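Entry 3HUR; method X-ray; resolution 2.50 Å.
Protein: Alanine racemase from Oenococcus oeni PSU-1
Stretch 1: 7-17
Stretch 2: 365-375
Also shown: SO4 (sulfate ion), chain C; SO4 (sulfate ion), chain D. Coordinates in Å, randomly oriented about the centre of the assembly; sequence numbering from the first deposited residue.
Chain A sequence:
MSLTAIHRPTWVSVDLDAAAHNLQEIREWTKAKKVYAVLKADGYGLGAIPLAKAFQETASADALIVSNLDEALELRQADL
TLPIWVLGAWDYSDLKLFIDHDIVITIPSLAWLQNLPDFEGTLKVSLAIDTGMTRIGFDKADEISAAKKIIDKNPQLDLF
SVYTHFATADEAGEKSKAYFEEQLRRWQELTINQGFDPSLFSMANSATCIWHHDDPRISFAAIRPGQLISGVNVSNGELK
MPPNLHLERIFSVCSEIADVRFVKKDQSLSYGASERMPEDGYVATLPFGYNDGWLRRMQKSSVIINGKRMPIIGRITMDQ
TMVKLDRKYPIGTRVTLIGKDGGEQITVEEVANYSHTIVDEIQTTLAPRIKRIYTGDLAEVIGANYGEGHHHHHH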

ATOM      1  N   HIS A   7       8.191 -18.976  17.691  1.00 31.91           N
ATOM      2  CA  HIS A   7       6.839 -18.698  17.323  1.00 32.10           C
ATOM      3  C   HIS A   7       6.473 -17.218  17.552  1.00 30.94           C
ATOM      4  O   HIS A   7       5.355 -16.798  17.197  1.00 30.21           O
ATOM      5  CB  HIS A   7       5.875 -19.622  18.078  1.00 32.80           C
ATOM      6  CG  HIS A   7       5.994 -21.062  17.704  1.00 34.48           C
ATOM      7  ND1 HIS A   7       5.772 -22.082  18.592  1.00 34.49           N
ATOM      8  CD2 HIS A   7       6.361 -21.651  16.545  1.00 39.09           C
ATOM      9  CE1 HIS A   7       5.945 -23.238  17.988  1.00 37.14           C
ATOM     10  NE2 HIS A   7       6.322 -23.007  16.747  1.00 39.16           N
ATOM     11  N   ARG A   8       7.426 -16.449  18.080  1.00 29.47           N
ATOM     12  CA  ARG A   8       7.256 -14.997  18.360  1.00 29.14           C
ATOM     13  C   ARG A   8       8.517 -14.211  17.897  1.00 26.60           C
ATOM     14  O   ARG A   8       9.357 -13.829  18.724  1.00 24.58           O
ATOM     15  CB  ARG A   8       7.047 -14.822  19.880  1.00 29.67           C
ATOM     16  CG  ARG A   8       6.985 -13.394  20.406  1.00 33.07           C
ATOM     17  CD  ARG A   8       5.589 -12.948  20.687  1.00 35.15           C
ATOM     18  NE  ARG A   8       4.855 -13.792  21.638  1.00 37.71           N
ATOM     19  CZ  ARG A   8       3.564 -14.108  21.507  1.00 39.15           C
ATOM     20  NH1 ARG A   8       2.966 -14.883  22.411  1.00 40.12           N
ATOM     21  NH2 ARG A   8       2.854 -13.666  20.459  1.00 37.95           N
ATOM     22  N   PRO A   9       8.665 -14.039  16.582  1.00 24.28           N
ATOM     23  CA  PRO A   9       9.894 -13.538  15.975  1.00 23.85           C
ATOM     24  C   PRO A   9      10.051 -12.062  16.120  1.00 24.69           C
ATOM     25  O   PRO A   9      11.189 -11.535  16.075  1.00 25.18           O
ATOM     26  CB  PRO A   9       9.739 -13.875  14.503  1.00 23.71           C
ATOM     27  CG  PRO A   9       8.253 -14.138  14.278  1.00 23.34           C
ATOM     28  CD  PRO A   9       7.756 -14.648  15.606  1.00 23.92           C
ATOM     29  N   THR A  10       8.926 -11.371  16.287  1.00 24.14           N
ATOM     30  CA  THR A  10       8.996  -9.970  16.533  1.00 23.90           C
ATOM     31  C   THR A  10       7.969  -9.610  17.593  1.00 24.02           C
ATOM     32  O   THR A  10       7.001 -10.326  17.775  1.00 25.35           O
ATOM     33  CB  THR A  10       8.709  -9.200  15.250  1.00 24.06           C
ATOM     34  OG1 THR A  10       7.406  -9.558  14.742  1.00 25.08           O
ATOM     35  CG2 THR A  10       9.753  -9.456  14.223  1.00 21.85           C
ATOM     36  N   TRP A  11       8.173  -8.503  18.286  1.00 23.43           N
ATOM     37  CA  TRP A  11       7.232  -8.036  19.277  1.00 23.10           C
ATOM     38  C   TRP A  11       7.511  -6.567  19.679  1.00 22.80           C
ATOM     39  O   TRP A  11       8.577  -6.024  19.373  1.00 22.95           O
ATOM     40  CB  TRP A  11       7.292  -8.947  20.502  1.00 22.95           C
ATOM     41  CG  TRP A  11       8.588  -8.948  21.213  1.00 24.20           C
ATOM     42  CD1 TRP A  11       8.952  -8.152  22.250  1.00 27.39           C
ATOM     43  CD2 TRP A  11       9.711  -9.813  20.956  1.00 28.25           C
ATOM     44  NE1 TRP A  11      10.255  -8.443  22.643  1.00 29.95           N
ATOM     45  CE2 TRP A  11      10.734  -9.455  21.857  1.00 27.06           C
ATOM     46  CE3 TRP A  11       9.949 -10.853  20.044  1.00 27.26           C
ATOM     47  CZ2 TRP A  11      11.941 -10.105  21.892  1.00 28.84           C
ATOM     48  CZ3 TRP A  11      11.160 -11.468  20.063  1.00 28.05           C
ATOM     49  CH2 TRP A  11      12.144 -11.108  20.985  1.00 28.38           C
ATOM     50  N   VAL A  12       6.546  -5.938  20.343  1.00 22.97           N
ATOM     51  CA  VAL A  12       6.687  -4.576  20.903  1.00 22.68           C
ATOM     52  C   VAL A  12       6.896  -4.744  22.359  1.00 23.80           C
ATOM     53  O   VAL A  12       6.053  -5.300  23.036  1.00 23.32           O
ATOM     54  CB  VAL A  12       5.427  -3.697  20.806  1.00 22.59           C
ATOM     55  CG1 VAL A  12       5.695  -2.313  21.460  1.00 18.52           C
ATOM     56  CG2 VAL A  12       4.999  -3.535  19.373  1.00 23.03           C
ATOM     57  N   SER A  13       8.030  -4.241  22.825  1.00 25.24           N
ATOM     58  CA  SER A  13       8.453  -4.385  24.192  1.00 25.74           C
ATOM     59  C   SER A  13       8.112  -3.061  24.900  1.00 26.53           C
ATOM     60  O   SER A  13       8.541  -2.006  24.467  1.00 26.64           O
ATOM     61  CB  SER A  13       9.958  -4.637  24.198  1.00 25.25           C
ATOM     62  OG  SER A  13      10.413  -4.635  25.520  1.00 27.30           O
ATOM     63  N   VAL A  14       7.370  -3.149  25.988  1.00 27.10           N
ATOM     64  CA  VAL A  14       6.831  -2.019  26.698  1.00 28.01           C
ATOM     65  C   VAL A  14       7.340  -2.025  28.161  1.00 29.70           C
ATOM     66  O   VAL A  14       7.005  -2.907  28.950  1.00 31.37           O
ATOM     67  CB  VAL A  14       5.292  -2.099  26.751  1.00 28.09           C
ATOM     68  CG1 VAL A  14       4.747  -0.925  27.556  1.00 26.93           C
ATOM     69  CG2 VAL A  14       4.673  -2.175  25.343  1.00 25.34           C
ATOM     70  N   ASP A  15       8.149  -1.049  28.518  1.00 30.42           N
ATOM     71  CA  ASP A  15       8.731  -0.992  29.846  1.00 30.97           C
ATOM     72  C   ASP A  15       7.841  -0.179  30.800  1.00 31.29           C
ATOM     73  O   ASP A  15       7.771   1.064  30.715  1.00 30.92           O
ATOM     74  CB  ASP A  15      10.101  -0.353  29.730  1.00 31.40           C
ATOM     75  CG  ASP A  15      10.655   0.038  31.052  1.00 31.92           C
ATOM     76  OD1 ASP A  15       9.932  -0.126  32.058  1.00 31.74           O
ATOM     77  OD2 ASP A  15      11.798   0.527  31.066  1.00 33.22           O
ATOM     78  N   LEU A  16       7.172  -0.870  31.706  1.00 30.91           N
ATOM     79  CA  LEU A  16       6.142  -0.221  32.510  1.00 30.61           C
ATOM     80  C   LEU A  16       6.722   0.664  33.553  1.00 31.63           C
ATOM     81  O   LEU A  16       6.041   1.585  33.988  1.00 30.58           O
ATOM     82  CB  LEU A  16       5.211  -1.235  33.174  1.00 30.13           C
ATOM     83  CG  LEU A  16       4.315  -2.036  32.215  1.00 28.85           C
ATOM     84  CD1 LEU A  16       3.569  -3.168  32.923  1.00 24.27           C
ATOM     85  CD2 LEU A  16       3.351  -1.093  31.496  1.00 26.07           C
ATOM     86  N   ASP A  17       7.972   0.402  33.942  1.00 33.26           N
ATOM     87  CA  ASP A  17       8.686   1.276  34.882  1.00 35.34           C
ATOM     88  C   ASP A  17       8.842   2.660  34.265  1.00 35.34           C
ATOM     89  O   ASP A  17       8.674   3.670  34.939  1.00 35.73           O
ATOM     90  CB  ASP A  17      10.110   0.789  35.199  1.00 35.96           C
ATOM     91  CG  ASP A  17      10.154  -0.428  36.129  1.00 39.80           C
ATOM     92  OD1 ASP A  17       9.475  -0.467  37.180  1.00 43.66           O
ATOM     93  OD2 ASP A  17      10.930  -1.350  35.812  1.00 46.88           O
ATOM     94  N   THR A 365      -0.716   2.975  15.267  1.00 20.75           N
ATOM     95  CA  THR A 365       0.029   2.989  14.022  1.00 21.01           C
ATOM     96  C   THR A 365       1.372   2.284  14.266  1.00 21.34           C
ATOM     97  O   THR A 365       2.288   2.445  13.460  1.00 21.64           O
ATOM     98  CB  THR A 365       0.341   4.466  13.536  1.00 20.82           C
ATOM     99  OG1 THR A 365       1.163   5.102  14.526  1.00 19.20           O
ATOM    100  CG2 THR A 365      -0.927   5.267  13.311  1.00 17.67           C
ATOM    101  N   LEU A 366       1.516   1.583  15.399  1.00 21.22           N
ATOM    102  CA  LEU A 366       2.733   0.856  15.709  1.00 22.17           C
ATOM    103  C   LEU A 366       2.467  -0.673  15.656  1.00 22.03           C
ATOM    104  O   LEU A 366       1.965  -1.248  16.615  1.00 22.11           O
ATOM    105  CB  LEU A 366       3.282   1.280  17.066  1.00 22.15           C
ATOM    106  CG  LEU A 366       4.610   0.634  17.464  1.00 24.91           C
ATOM    107  CD1 LEU A 366       5.740   1.116  16.565  1.00 23.37           C
ATOM    108  CD2 LEU A 366       5.001   0.829  18.938  1.00 22.93           C
ATOM    109  N   ALA A 367       2.795  -1.299  14.518  1.00 21.57           N
ATOM    110  CA  ALA A 367       2.930  -2.773  14.387  1.00 20.64           C
ATOM    111  C   ALA A 367       1.763  -3.451  15.018  1.00 20.49           C
ATOM    112  O   ALA A 367       1.914  -4.240  15.924  1.00 20.49           O
ATOM    113  CB  ALA A 367       4.207  -3.261  15.012  1.00 19.42           C
ATOM    114  N   PRO A 368       0.589  -3.150  14.519  1.00 20.64           N
ATOM    115  CA  PRO A 368      -0.648  -3.612  15.121  1.00 21.55           C
ATOM    116  C   PRO A 368      -0.826  -5.131  15.173  1.00 23.56           C
ATOM    117  O   PRO A 368      -1.639  -5.622  15.992  1.00 23.71           O
ATOM    118  CB  PRO A 368      -1.740  -2.977  14.273  1.00 20.75           C
ATOM    119  CG  PRO A 368      -1.112  -2.632  12.996  1.00 21.22           C
ATOM    120  CD  PRO A 368       0.403  -2.560  13.184  1.00 20.41           C
ATOM    121  N   ARG A 369      -0.072  -5.870  14.370  1.00 24.98           N
ATOM    122  CA  ARG A 369      -0.290  -7.285  14.276  1.00 26.25           C
ATOM    123  C   ARG A 369       0.614  -8.100  15.150  1.00 27.53           C
ATOM    124  O   ARG A 369       0.443  -9.315  15.186  1.00 28.68           O
ATOM    125  CB  ARG A 369      -0.188  -7.733  12.824  1.00 27.32           C
ATOM    126  CG  ARG A 369      -1.433  -7.289  12.016  1.00 28.35           C
ATOM    127  CD  ARG A 369      -1.358  -7.626  10.548  1.00 32.36           C
ATOM    128  NE  ARG A 369      -0.099  -7.227   9.951  1.00 37.41           N
ATOM    129  CZ  ARG A 369       0.539  -7.908   8.995  1.00 43.30           C
ATOM    130  NH1 ARG A 369       0.035  -9.045   8.503  1.00 45.12           N
ATOM    131  NH2 ARG A 369       1.699  -7.447   8.521  1.00 45.75           N
ATOM    132  N   ILE A 370       1.541  -7.460  15.888  1.00 28.16           N
ATOM    133  CA  ILE A 370       2.442  -8.177  16.810  1.00 27.85           C
ATOM    134  C   ILE A 370       2.120  -7.932  18.315  1.00 28.39           C
ATOM    135  O   ILE A 370       1.486  -6.965  18.679  1.00 28.42           O
ATOM    136  CB  ILE A 370       3.955  -7.900  16.501  1.00 27.35           C
ATOM    137  CG1 ILE A 370       4.409  -6.546  17.008  1.00 27.67           C
ATOM    138  CG2 ILE A 370       4.230  -7.975  15.028  1.00 27.42           C
ATOM    139  CD1 ILE A 370       5.871  -6.203  16.593  1.00 24.58           C
ATOM    140  N   LYS A 371       2.572  -8.834  19.173  1.00 28.51           N
ATOM    141  CA  LYS A 371       2.155  -8.871  20.536  1.00 28.59           C
ATOM    142  C   LYS A 371       2.922  -7.843  21.338  1.00 28.56           C
ATOM    143  O   LYS A 371       4.076  -7.537  21.039  1.00 29.08           O
ATOM    144  CB  LYS A 371       2.418 -10.263  21.111  1.00 28.94           C
ATOM    145  CG  LYS A 371       2.037 -10.423  22.584  1.00 31.05           C
ATOM    146  CD  LYS A 371       1.037 -11.534  22.783  1.00 36.19           C
ATOM    147  CE  LYS A 371       0.711 -11.775  24.268  1.00 38.36           C
ATOM    148  NZ  LYS A 371      -0.559 -12.569  24.338  1.00 41.49           N
ATOM    149  N   ARG A 372       2.284  -7.352  22.381  1.00 28.02           N
ATOM    150  CA  ARG A 372       2.926  -6.494  23.321  1.00 28.80           C
ATOM    151  C   ARG A 372       3.502  -7.357  24.441  1.00 30.00           C
ATOM    152  O   ARG A 372       2.771  -8.126  25.034  1.00 30.66           O
ATOM    153  CB  ARG A 372       1.915  -5.479  23.864  1.00 28.23           C
ATOM    154  CG  ARG A 372       1.764  -4.246  23.018  1.00 26.75           C
ATOM    155  CD  ARG A 372       1.391  -4.511  21.595  1.00 26.81           C
ATOM    156  NE  ARG A 372       1.132  -3.241  20.926  1.00 29.24           N
ATOM    157  CZ  ARG A 372       1.249  -2.980  19.618  1.00 28.68           C
ATOM    158  NH1 ARG A 372       1.584  -3.894  18.738  1.00 27.22           N
ATOM    159  NH2 ARG A 372       0.996  -1.758  19.190  1.00 29.57           N
ATOM    160  N   ILE A 373       4.811  -7.216  24.698  1.00 30.68           N
ATOM    161  CA  ILE A 373       5.507  -7.868  25.784  1.00 31.08           C
ATOM    162  C   ILE A 373       5.918  -6.827  26.860  1.00 31.83           C
ATOM    163  O   ILE A 373       6.445  -5.766  26.540  1.00 31.27           O
ATOM    164  CB  ILE A 373       6.767  -8.584  25.236  1.00 31.56           C
ATOM    165  CG1 ILE A 373       6.362  -9.666  24.184  1.00 33.05           C
ATOM    166  CG2 ILE A 373       7.614  -9.222  26.356  1.00 29.40           C
ATOM    167  CD1 ILE A 373       5.236 -10.622  24.588  1.00 29.07           C
ATOM    168  N   TYR A 374       5.692  -7.132  28.130  1.00 31.86           N
ATOM    169  CA  TYR A 374       6.002  -6.172  29.178  1.00 32.37           C
ATOM    170  C   TYR A 374       7.277  -6.551  29.907  1.00 33.96           C
ATOM    171  O   TYR A 374       7.400  -7.669  30.400  1.00 34.04           O
ATOM    172  CB  TYR A 374       4.796  -6.031  30.112  1.00 31.00           C
ATOM    173  CG  TYR A 374       3.593  -5.630  29.322  1.00 28.48           C
ATOM    174  CD1 TYR A 374       2.719  -6.579  28.794  1.00 25.77           C
ATOM    175  CD2 TYR A 374       3.372  -4.293  29.014  1.00 26.71           C
ATOM    176  CE1 TYR A 374       1.629  -6.194  27.991  1.00 24.96           C
ATOM    177  CE2 TYR A 374       2.289  -3.896  28.245  1.00 24.43           C
ATOM    178  CZ  TYR A 374       1.439  -4.821  27.729  1.00 25.14           C
ATOM    179  OH  TYR A 374       0.415  -4.352  26.967  1.00 25.13           O
ATOM    180  N   THR A 375       8.213  -5.613  29.994  1.00 36.27           N
ATOM    181  CA  THR A 375       9.489  -5.836  30.717  1.00 37.82           C
ATOM    182  C   THR A 375       9.586  -4.965  31.943  1.00 38.55           C
ATOM    183  O   THR A 375       8.809  -4.036  32.088  1.00 38.80           O
ATOM    184  CB  THR A 375      10.696  -5.426  29.883  1.00 38.03           C
ATOM    185  OG1 THR A 375      10.645  -4.012  29.676  1.00 38.46           O
ATOM    186  CG2 THR A 375      10.715  -6.152  28.527  1.00 38.41           C
TER
HETATM  187  S   SO4 C 396       2.093  -4.444  10.127  1.00 51.15           S
HETATM  188  O1  SO4 C 396       2.966  -5.234   9.237  1.00 53.24           O
HETATM  189  O2  SO4 C 396       0.855  -4.408   9.332  1.00 42.35           O
HETATM  190  O3  SO4 C 396       2.029  -5.063  11.515  1.00 44.44           O
HETATM  191  O4  SO4 C 396       2.657  -3.096  10.305  1.00 48.03           O
HETATM  192  S   SO4 D 397      -0.257 -16.104  21.007  1.00 60.09           S
HETATM  193  O1  SO4 D 397      -0.043 -15.104  19.976  1.00 60.27           O
HETATM  194  O2  SO4 D 397       0.359 -17.432  20.717  1.00 56.66           O
HETATM  195  O3  SO4 D 397       0.261 -15.468  22.218  1.00 59.23           O
HETATM  196  O4  SO4 D 397      -1.716 -16.262  21.117  1.00 60.04           O

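What holds together two segments whose touching residues are at least 354 positions apart in the chain? They run side by side as parallel strands, Val12 pairing with Arg372, Ser13 with Ile373, Val14 with Tyr374 and Asp15 with Thr375. Four backbone hydrogen bonds form the ladder. Val12 N donates to Lys371 O at 3.0 Å, and Val12 O accepts from Ile373 N at 2.8 Å; two residues on, Val14 N donates to Ile373 O at 2.8 Å, and Val14 O accepts from Thr375 N at 3.1 Å. In a parallel pair each bonded residue reaches to the neighbours of the residue opposite it, so Val12 and Val14 make these bonds with their own amides and carbonyls while Ser13 turns its CA inward, 3.4 Å from Ile373 O, in a CA-H...O contact.

Why does Val12 cover more surface than any other residue here? Besides bonding through its backbone, it sends its side chain to the sheet face shared with Val14, Arg372 and Tyr374, where the turn of the second stretch comes up to meet it. Val12 CG2 lies 3.9 Å from Ile370 CG1, and Val12 CG1 is 4.1 Å from Leu366 CD2, so the valine settles against aliphatic carbon. Val12 CG2 also sits over one face of the Arg372 guanidinium, 3.5 Å from Arg372 NH1. That leaves the edge of the group free for polar work: Arg372 NH2 donates to Leu366 O at 2.8 Å, and Arg372 NH1 donates to Ala367 O at 2.9 Å and to Ile370 O at 3.1 Å. The arginine thus ties together carbonyls of its own stretch, around a type I turn from Ala367 to Ile370, while its flat face is covered by the valine.

What does Ile373 meet on the other face? Its side chain shares that face with Ser13, Asp15 and Thr375, and it packs against the indole of Trp11, with Ile373 CG1 3.6 Å from Trp11 CD1, an apolar contact that adds to the two bonds the Ile373 backbone makes, its N to Val12 and its O from Val14. Arg8 also approaches this region. Lys371 CD lies over one face of the Arg8 guanidinium, while at the edge Arg8 NH1 donates to O3 of the chain D sulfate at 2.8 Å, an ion probably from the crystallisation liquor.

How does Thr375 close the contact? Beyond its amide bond to Val14, its side chain lies against two residues of the first stretch: Thr375 CG2 is 3.4 Å from Ser13 OG, and Thr375 OG1 is 3.7 Å from Asp15 CB. These are packing contacts. Asp15 instead caps the helix that follows, Asp15 OD1 accepting a weak bond from Asp17 N at 2.8 Å. On the opposite face Tyr374 finishes the apolar packing, with Tyr374 CD2 3.7 Å from Val14 CB and 4.0 Å from Leu16 CG.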